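Local coordinates for cerato-platanin-like protein (Moniliophthora perniciosa, PDB 3SUK), which is of unknown function but belongs to the secreted cerato-platanin family of fungi and folds as a double-psi beta barrel, at residues T43-G48 against A93-D98; C64-F69 against S77-A82. All coordinates share one frame; numbering follows the deposited sequence. Where two conformers were deposited one is given.

Contact 1: T43-G48 against A93-D98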
loop_
_atom_site.group_PDB
_atom_site.type_symbol
_atom_site.label_atom_id
_atom_site.label_comp_id
_atom_site.label_asym_id
_atom_site.label_seq_id
_atom_site.Cartn_x
_atom_site.Cartn_y
_atom_site.Cartn_z
ATOM N N THR A 43 -4.336 2.722 -8.384
ATOM C CA THR A 43 -4.655 3.495 -7.190
ATOM C C THR A 43 -3.519 4.463 -6.802
ATOM O O THR A 43 -3.595 5.100 -5.814
ATOM C CB THR A 43 -4.933 2.528 -6.027
ATOM O OG1 THR A 43 -3.806 1.683 -5.881
ATOM C CG2 THR A 43 -6.137 1.631 -6.336
ATOM N N PHE A 44 -2.470 4.552 -7.596
ATOM C CA PHE A 44 -1.308 5.318 -7.176
ATOM C C PHE A 44 -1.770 6.742 -6.842
ATOM O O PHE A 44 -2.513 7.325 -7.583
ATOM C CB PHE A 44 -0.263 5.404 -8.311
ATOM C CG PHE A 44 0.963 6.210 -7.931
ATOM C CD1 PHE A 44 2.010 5.606 -7.311
ATOM C CD2 PHE A 44 1.035 7.565 -8.176
ATOM C CE1 PHE A 44 3.123 6.308 -6.942
ATOM C CE2 PHE A 44 2.154 8.266 -7.815
ATOM C CZ PHE A 44 3.193 7.617 -7.197
ATOM N N PRO A 45 -1.313 7.315 -5.739
ATOM C CA PRO A 45 -0.194 6.874 -4.892
ATOM C C PRO A 45 -0.641 6.002 -3.724
ATOM O O PRO A 45 0.098 5.871 -2.798
ATOM C CB PRO A 45 0.336 8.199 -4.348
ATOM C CG PRO A 45 -0.895 8.996 -4.143
ATOM C CD PRO A 45 -1.790 8.642 -5.347
ATOM N N HIS A 46 -1.828 5.427 -3.812
ATOM C CA HIS A 46 -2.275 4.511 -2.765
ATOM C C HIS A 46 -1.659 3.141 -3.032
ATOM O O HIS A 46 -2.290 2.245 -3.514
ATOM C CB HIS A 46 -3.802 4.381 -2.740
ATOM C CG HIS A 46 -4.531 5.664 -2.506
ATOM N ND1 HIS A 46 -5.896 5.769 -2.596
ATOM C CD2 HIS A 46 -4.080 6.892 -2.194
ATOM C CE1 HIS A 46 -6.251 7.016 -2.365
ATOM N NE2 HIS A 46 -5.171 7.719 -2.110
ATOM N N ILE A 47 -0.380 3.040 -2.707
ATOM C CA ILE A 47 0.369 1.801 -2.870
ATOM C C ILE A 47 1.307 1.626 -1.681
ATOM O O ILE A 47 1.621 2.581 -1.010
ATOM C CB ILE A 47 1.193 1.760 -4.169
ATOM C CG1 ILE A 47 2.176 2.923 -4.213
ATOM C CG2 ILE A 47 0.297 1.727 -5.423
ATOM C CD1 ILE A 47 3.323 2.748 -5.176
ATOM N N GLY A 48 1.704 0.391 -1.432
ATOM C CA GLY A 48 2.633 0.141 -0.356
ATOM C C GLY A 48 3.014 -1.309 -0.170
ATOM O O GLY A 48 2.597 -2.179 -0.881
ATOM N N ALA A 93 3.098 4.845 0.682
ATOM C CA ALA A 93 3.626 6.122 0.200
ATOM C C ALA A 93 3.222 7.200 1.208
ATOM O O ALA A 93 2.161 7.178 1.747
ATOM C CB ALA A 93 3.061 6.434 -1.185
ATOM N N GLN A 94 4.092 8.166 1.413
ATOM C CA GLN A 94 3.753 9.232 2.325
ATOM C C GLN A 94 2.441 9.885 1.847
ATOM O O GLN A 94 1.601 10.220 2.644
ATOM C CB GLN A 94 4.875 10.289 2.357
ATOM C CG GLN A 94 4.598 11.368 3.403
ATOM C CD GLN A 94 5.585 12.518 3.287
ATOM O OE1 GLN A 94 6.749 12.308 3.145
ATOM N NE2 GLN A 94 5.079 13.741 3.411
ATOM N N ALA A 95 2.265 10.048 0.562
ATOM C CA ALA A 95 1.087 10.735 0.075
ATOM C C ALA A 95 -0.195 10.012 0.515
ATOM O O ALA A 95 -1.176 10.660 0.877
ATOM C CB ALA A 95 1.151 10.869 -1.405
ATOM N N ALA A 96 -0.155 8.694 0.508
ATOM C CA ALA A 96 -1.254 7.890 0.974
ATOM C C ALA A 96 -1.516 8.052 2.456
ATOM O O ALA A 96 -2.633 8.168 2.842
ATOM C CB ALA A 96 -1.036 6.436 0.643
ATOM N N MET A 97 -0.484 8.029 3.275
ATOM C CA MET A 97 -0.620 8.260 4.696
ATOM C C MET A 97 -1.120 9.680 4.948
ATOM O O MET A 97 -1.885 9.889 5.840
ATOM C CB MET A 97 0.664 7.969 5.460
ATOM C CG MET A 97 0.463 7.996 6.932
ATOM S SD MET A 97 1.958 7.478 7.817
ATOM C CE MET A 97 1.430 7.563 9.522
ATOM N N ASP A 98 -0.663 10.636 4.152
ATOM C CA ASP A 98 -1.176 11.980 4.330
ATOM C C ASP A 98 -2.682 12.064 4.041
ATOM O O ASP A 98 -3.388 12.715 4.748
ATOM C CB ASP A 98 -0.375 12.979 3.492
ATOM C CG ASP A 98 0.884 13.466 4.192
ATOM O OD1 ASP A 98 0.852 13.693 5.379
ATOM O OD2 ASP A 98 1.904 13.610 3.494
#

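Contact 2: C64-F69 against S77-A82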
loop_
_atom_site.group_PDB
_atom_site.type_symbol
_atom_site.label_atom_id
_atom_site.label_comp_id
_atom_site.label_asym_id
_atom_site.label_seq_id
_atom_site.Cartn_x
_atom_site.Cartn_y
_atom_site.Cartn_z
ATOM N N CYS A 64 -5.830 -5.754 -2.570
ATOM C CA CYS A 64 -6.473 -4.474 -2.439
ATOM C C CYS A 64 -7.113 -4.376 -1.057
ATOM O O CYS A 64 -7.852 -5.205 -0.700
ATOM C CB CYS A 64 -7.563 -4.390 -3.523
ATOM S SG CYS A 64 -8.477 -2.813 -3.578
ATOM N N TYR A 65 -6.777 -3.328 -0.330
ATOM C CA TYR A 65 -7.219 -3.121 1.024
ATOM C C TYR A 65 -7.900 -1.777 1.189
ATOM O O TYR A 65 -7.413 -0.775 0.727
ATOM C CB TYR A 65 -6.027 -3.165 1.973
ATOM C CG TYR A 65 -5.277 -4.458 1.961
ATOM C CD1 TYR A 65 -4.231 -4.647 1.085
ATOM C CD2 TYR A 65 -5.604 -5.489 2.832
ATOM C CE1 TYR A 65 -3.519 -5.802 1.083
ATOM C CE2 TYR A 65 -4.912 -6.666 2.816
ATOM C CZ TYR A 65 -3.896 -6.828 1.921
ATOM O OH TYR A 65 -3.201 -7.996 1.893
ATOM N N THR A 66 -9.003 -1.778 1.903
ATOM C CA THR A 66 -9.634 -0.551 2.336
ATOM C C THR A 66 -9.090 -0.314 3.722
ATOM O O THR A 66 -9.288 -1.102 4.616
ATOM C CB THR A 66 -11.158 -0.664 2.379
ATOM O OG1 THR A 66 -11.637 -0.839 1.051
ATOM C CG2 THR A 66 -11.758 0.587 2.934
ATOM N N ILE A 67 -8.368 0.788 3.852
ATOM C CA ILE A 67 -7.657 1.161 5.078
ATOM C C ILE A 67 -8.341 2.390 5.647
ATOM O O ILE A 67 -8.550 3.325 4.968
ATOM C CB ILE A 67 -6.159 1.450 4.810
ATOM C CG1 ILE A 67 -5.453 0.226 4.172
ATOM C CG2 ILE A 67 -5.429 1.795 6.107
ATOM C CD1 ILE A 67 -4.100 0.479 3.728
ATOM N N SER A 68 -8.674 2.332 6.930
ATOM C CA SER A 68 -9.414 3.357 7.664
ATOM C C SER A 68 -8.669 3.850 8.902
ATOM O O SER A 68 -8.004 3.114 9.553
ATOM C CB SER A 68 -10.747 2.799 8.149
ATOM O OG SER A 68 -11.486 2.390 7.045
ATOM N N PHE A 69 -8.756 5.145 9.144
ATOM C CA PHE A 69 -8.152 5.793 10.315
ATOM C C PHE A 69 -9.020 6.952 10.763
ATOM O O PHE A 69 -9.389 7.753 9.971
ATOM C CB PHE A 69 -6.740 6.272 9.997
ATOM C CG PHE A 69 -5.964 6.791 11.185
ATOM C CD1 PHE A 69 -5.642 5.997 12.258
ATOM C CD2 PHE A 69 -5.486 8.066 11.161
ATOM C CE1 PHE A 69 -4.922 6.510 13.319
ATOM C CE2 PHE A 69 -4.737 8.541 12.201
ATOM C CZ PHE A 69 -4.484 7.761 13.267
ATOM N N SER A 77 -10.814 6.880 4.853
ATOM C CA SER A 77 -10.513 5.585 4.256
ATOM C C SER A 77 -10.016 5.767 2.816
ATOM O O SER A 77 -10.525 6.562 2.099
ATOM C CB SER A 77 -11.702 4.621 4.193
ATOM O OG SER A 77 -12.356 4.411 5.437
ATOM N N ILE A 78 -9.065 4.922 2.446
ATOM C CA ILE A 78 -8.544 4.807 1.096
ATOM C C ILE A 78 -8.472 3.340 0.713
ATOM O O ILE A 78 -8.429 2.487 1.556
ATOM C CB ILE A 78 -7.130 5.444 0.929
ATOM C CG1 ILE A 78 -6.119 4.716 1.828
ATOM C CG2 ILE A 78 -7.171 6.924 1.212
ATOM C CD1 ILE A 78 -4.656 5.125 1.582
ATOM N N ASN A 79 -8.484 3.118 -0.584
ATOM C CA ASN A 79 -8.187 1.839 -1.155
ATOM C C ASN A 79 -6.755 1.800 -1.699
ATOM O O ASN A 79 -6.309 2.692 -2.342
ATOM C CB ASN A 79 -9.181 1.512 -2.272
ATOM C CG ASN A 79 -10.639 1.480 -1.789
ATOM O OD1 ASN A 79 -10.934 1.157 -0.691
ATOM N ND2 ASN A 79 -11.501 1.907 -2.637
ATOM N N LEU A 80 -6.049 0.747 -1.345
ATOM C CA LEU A 80 -4.618 0.681 -1.520
ATOM C C LEU A 80 -4.188 -0.678 -2.039
ATOM O O LEU A 80 -4.674 -1.668 -1.606
ATOM C CB LEU A 80 -3.937 0.983 -0.173
ATOM C CG LEU A 80 -2.392 0.970 -0.243
ATOM C CD1 LEU A 80 -1.800 2.172 0.506
ATOM C CD2 LEU A 80 -1.824 -0.331 0.380
ATOM N N VAL A 81 -3.217 -0.699 -2.943
ATOM C CA VAL A 81 -2.681 -1.957 -3.474
ATOM C C VAL A 81 -1.354 -2.272 -2.823
ATOM O O VAL A 81 -0.489 -1.484 -2.812
ATOM C CB VAL A 81 -2.487 -1.905 -5.033
ATOM C CG1 VAL A 81 -1.841 -3.214 -5.569
ATOM C CG2 VAL A 81 -3.871 -1.668 -5.722
ATOM N N ALA A 82 -1.248 -3.491 -2.355
ATOM C CA ALA A 82 -0.000 -3.983 -1.793
ATOM C C ALA A 82 0.868 -4.629 -2.863
ATOM O O ALA A 82 0.433 -5.460 -3.557
ATOM C CB ALA A 82 -0.303 -4.934 -0.629
#

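Contact 1: T43-G48 against A93-D98
A cis peptide bond before Pro45 and an inverse gamma turn centred on His46 form the bend, and chi1 of -59° (CG beside the backbone N, anti to the carbonyl carbon) places the His46 ring beside Ala96. The turn is closed by a weak bond from Ile47 N to Pro45 O and leads into strand 47-50 of the double-psi beta barrel. Against the bend, the N-cap Ala93 and the first turn of helix 94-101 (Ala95, Ala96) offer three methyl groups. On the side of the bend Pro45 packs most. Its CG sits 3.9 Å from Ala95 CB, while its carbonyl O points between two other alanines, 3.4 Å from Ala93 CB and 3.7 Å from Ala96 CB. On the other side, Pro45 CB stands 3.8 Å above the plane of the Phe44 ring, over its centre. The His46 ring approaches Ala96 obliquely, CD2 lying 4.2 Å from Ala96 CB; its NE2 is hydrogen-bonded to Glu99 OE1, one turn further along the same helix, and its ND1 only weakly to Asn79 O, so both nitrogens help fix the ring's rotation. Thr43 braces the bend from within: its OG1 donates to His46 O over 2.9 Å, from above the carbonyl plane, and its own O accepts His46 N at 2.7 Å. At the start of the helix, the carboxylate of Asp13 bonds to the N atoms of Gln94 and Ala95. Ala93 ties the helix start to the strand: its N-H reaches Ile47 O at 3.2 Å, almost along the C=O axis, with 158° at the hydrogen.

Contact 2: C64-F69 against S77-A82
The Tyr65 ring presents an edge to the neighbouring strand: Ala82 CB lies near the ring plane, 3.7 Å from CE1, and Leu80 O also sits at the edge. Phe90 meets this ring edge-to-face, and the phenol OH is bonded to Asp52 OD2 and Asn63 ND2, so the ring is steadied at its tip as well as its flank. A second flat group, the Asn79 amide, runs alongside Thr66; its OD1 accepts Thr66 OG1 at 2.7 Å, with the donor 31° out of the carbonyl plane. Thr66 and Asn79 pair across an antiparallel beta hairpin of the barrel, its strand segments 147° apart in direction. Hydrogen-bonded pairs Tyr65-Leu80 and Ile67-Ile78 alternate with non-hydrogen-bonded pairs; the bond from Ile67 N to Ile78 O spans 2.9 Å and is nearly straight at 172°. One step beyond Ile67-Ile78, Ser77 CA approaches Ile67 O to 3.1 Å in a CA-H...O contact. On the face with Tyr65, Ile67, Ile78 and Leu80, the Ile67 and Leu80 side chains cross obliquely, with Ile67 CD1 3.9 Å from Leu80 CB, and Leu100 and Ala96 of helix 94-101 pack against Ile67 and Ile78 respectively. On the face with Cys64, Thr66 and Ser68, Ser68 OG and Ser77 OG share a 2.7 Å hydrogen bond. An alanine in place of Thr66 would remove both OG1 and CG2 and would probably leave the Asn79 amide less firmly oriented. Hydroxyl and amide pairs occupy the Thr66-Ser68 end of one face, beside buried Cys64 and Val81; the other is mainly apolar, its phenol OH satisfied by Asp52 and Asn63.

In the fold
From the N terminus, the chain first reaches 43-48, then passes through strand 47-50 to 64-69, turns back as 77-82, and only afterwards arrives at 93-98. Contact 2 therefore closes a short hairpin loop lying wholly within the longer loop that contact 1 closes; the two nest and do not cross. Contact 1 brings the start of helix 94-101 against the entry to strand 47-50, whereas contact 2 joins two neighbouring strands of the sheet. They meet at Val81, whose N probably bonds to His46 O and whose O to Gly48 N, making strand 74-83 the shared neighbour of 47-50 and 64-71. The disulfide from Cys64 to Cys123 further ties the hairpin to the C-terminal region.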